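Long-range contact in adhesin (Neisseria meningitidis, PDB 5MY7), which is an adhesin complex protein thought to take part in cell adhesion and to inhibit lysozyme, the enzyme that breaks down bacterial cell-wall peptidoglycan: residues S77-G85 with V91-G99. Numbering follows the deposited sequence.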
# COMPACT_ATOMS: atom_id res chain seq x y z
N SER A 77 -6.95 10.54 0.47
CA SER A 77 -6.95 9.93 1.78
C SER A 77 -7.93 10.61 2.72
O SER A 77 -8.17 11.82 2.62
CB SER A 77 -5.52 9.95 2.34
OG SER A 77 -4.63 9.13 1.55
N ASP A 78 -8.51 9.83 3.64
CA ASP A 78 -9.55 10.37 4.54
C ASP A 78 -9.35 9.87 5.96
O ASP A 78 -8.26 9.34 6.26
CB ASP A 78 -10.98 10.15 3.96
CG ASP A 78 -11.37 8.68 3.84
OD1 ASP A 78 -10.94 7.88 4.68
OD2 ASP A 78 -12.13 8.34 2.89
N ASN A 79 -10.35 10.05 6.83
CA ASN A 79 -10.21 9.70 8.24
C ASN A 79 -10.11 8.18 8.49
O ASN A 79 -9.65 7.78 9.57
CB ASN A 79 -11.33 10.36 9.12
CG ASN A 79 -12.76 9.95 8.72
OD1 ASN A 79 -13.06 9.79 7.52
ND2 ASN A 79 -13.66 9.81 9.71
N VAL A 80 -10.57 7.35 7.54
CA VAL A 80 -10.55 5.86 7.68
C VAL A 80 -9.59 5.16 6.72
O VAL A 80 -9.24 4.01 6.99
CB VAL A 80 -11.97 5.19 7.62
CG1 VAL A 80 -12.86 5.77 8.69
CG2 VAL A 80 -12.63 5.32 6.25
N GLU A 81 -9.23 5.78 5.59
CA GLU A 81 -8.50 5.08 4.51
C GLU A 81 -7.34 5.94 4.01
O GLU A 81 -7.49 7.16 3.81
CB GLU A 81 -9.43 4.88 3.33
CG GLU A 81 -9.14 3.73 2.38
CD GLU A 81 -10.41 3.28 1.64
OE1 GLU A 81 -11.47 3.96 1.77
OE2 GLU A 81 -10.35 2.24 0.95
N THR A 82 -6.17 5.33 3.86
CA THR A 82 -5.03 5.96 3.19
C THR A 82 -4.86 5.35 1.79
O THR A 82 -4.88 4.11 1.66
CB THR A 82 -3.71 5.80 4.00
OG1 THR A 82 -3.90 6.21 5.38
CG2 THR A 82 -2.57 6.60 3.41
N PHE A 83 -4.65 6.21 0.78
CA PHE A 83 -4.34 5.80 -0.60
C PHE A 83 -2.95 6.26 -0.99
O PHE A 83 -2.47 7.36 -0.59
CB PHE A 83 -5.36 6.33 -1.60
CG PHE A 83 -6.69 5.62 -1.53
CD1 PHE A 83 -6.87 4.41 -2.17
CD2 PHE A 83 -7.76 6.21 -0.86
CE1 PHE A 83 -8.08 3.76 -2.13
CE2 PHE A 83 -8.98 5.54 -0.80
CZ PHE A 83 -9.11 4.33 -1.44
N TYR A 84 -2.27 5.38 -1.74
CA TYR A 84 -0.97 5.64 -2.40
C TYR A 84 -1.09 5.45 -3.91
O TYR A 84 -1.74 4.46 -4.33
CB TYR A 84 0.12 4.71 -1.85
CG TYR A 84 0.30 4.72 -0.34
CD1 TYR A 84 -0.53 3.96 0.48
CD2 TYR A 84 1.29 5.44 0.26
CE1 TYR A 84 -0.37 3.92 1.85
CE2 TYR A 84 1.45 5.42 1.65
CZ TYR A 84 0.63 4.66 2.45
OH TYR A 84 0.79 4.58 3.84
N GLY A 85 -0.46 6.31 -4.72
CA GLY A 85 -0.44 6.17 -6.18
C GLY A 85 -1.16 7.29 -6.88
O GLY A 85 -1.80 8.12 -6.25
N VAL A 91 -2.43 1.50 -7.55
CA VAL A 91 -2.98 2.23 -6.39
C VAL A 91 -3.18 1.28 -5.22
O VAL A 91 -3.90 0.25 -5.34
CB VAL A 91 -4.32 2.92 -6.77
CG1 VAL A 91 -4.97 3.58 -5.54
CG2 VAL A 91 -4.09 3.97 -7.87
N LEU A 92 -2.57 1.62 -4.08
CA LEU A 92 -2.70 0.85 -2.84
C LEU A 92 -3.65 1.54 -1.86
O LEU A 92 -3.47 2.74 -1.59
CB LEU A 92 -1.33 0.57 -2.21
CG LEU A 92 -1.26 -0.37 -0.98
CD1 LEU A 92 0.12 -1.02 -0.90
CD2 LEU A 92 -1.57 0.26 0.37
N GLY A 93 -4.63 0.80 -1.32
CA GLY A 93 -5.53 1.32 -0.30
C GLY A 93 -5.43 0.52 1.02
O GLY A 93 -5.30 -0.74 1.00
N THR A 94 -5.39 1.24 2.13
CA THR A 94 -5.24 0.67 3.48
C THR A 94 -5.92 1.53 4.52
O THR A 94 -6.67 2.45 4.16
CB THR A 94 -3.76 0.41 3.80
OG1 THR A 94 -3.65 -0.41 5.00
CG2 THR A 94 -2.96 1.68 3.96
N GLY A 95 -5.75 1.21 5.80
CA GLY A 95 -6.27 2.02 6.88
C GLY A 95 -5.39 3.21 7.23
O GLY A 95 -4.66 3.77 6.39
N VAL A 96 -5.53 3.68 8.46
CA VAL A 96 -4.69 4.74 8.97
C VAL A 96 -3.34 4.13 9.39
O VAL A 96 -3.29 3.11 10.09
CB VAL A 96 -5.35 5.53 10.10
CG1 VAL A 96 -4.46 6.72 10.48
CG2 VAL A 96 -6.71 6.05 9.66
N MET A 97 -2.26 4.76 8.92
CA MET A 97 -0.88 4.23 9.05
C MET A 97 -0.03 5.12 9.94
O MET A 97 0.26 6.25 9.59
CB MET A 97 -0.24 4.15 7.66
CG MET A 97 -0.99 3.26 6.69
SD MET A 97 -1.02 1.51 7.18
CE MET A 97 0.43 0.87 6.38
N ASP A 98 0.30 4.63 11.12
CA ASP A 98 1.34 5.23 11.97
C ASP A 98 2.22 4.08 12.51
O ASP A 98 1.89 2.91 12.27
CB ASP A 98 0.71 6.06 13.11
CG ASP A 98 -0.27 5.26 13.98
OD1 ASP A 98 0.14 4.23 14.56
OD2 ASP A 98 -1.44 5.68 14.13
N GLY A 99 3.30 4.38 13.22
CA GLY A 99 4.03 3.33 13.93
C GLY A 99 3.19 2.79 15.09
O GLY A 99 2.62 1.71 15.04
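V91 rests its CG1 4.0 Å from CD1 of the F83 ring, at the start of the second strand of an antiparallel β-hairpin; strands 82-84 and 91-94, with 164° between their directions, form one side of the four-stranded sheet completed by 107-110 and 116-121. L92 makes a hydrogen-bonded pair with Y84: the amide of Y84 reaches L92 O in the carbonyl plane (N-O 2.9 Å), and L92 N returns the bond to Y84 O. On the inner face their side chains lie side by side, L92 CD2 3.8 Å from Y84 CD1, with V46 and A59 of the other sheet packing against L92. G93 faces F83 as a non-hydrogen-bonded pair and has no side chain to obstruct the phenyl ring, whose CD1 comes within 3.9 Å of G93 CA. T94 pairs with T82 through two backbone bonds; its CG2 meets the edge of the Y84 ring at CE1, while its OG1 hydrogen-bonds to P106 O. Past the strand, G95 O takes the T82 hydroxyl and, weakly, T82 N. With T82 OG1 held beside its own backbone N (chi1 -51°), the hydroxyl donates to G95 O over 2.7 Å, tilted 26° from the carbonyl plane. V96 sets CG2 against N79 O, and M97 brings CG 3.6 Å from Y84 OH, a hydroxyl bonded to T56 OG1 across the two sheets.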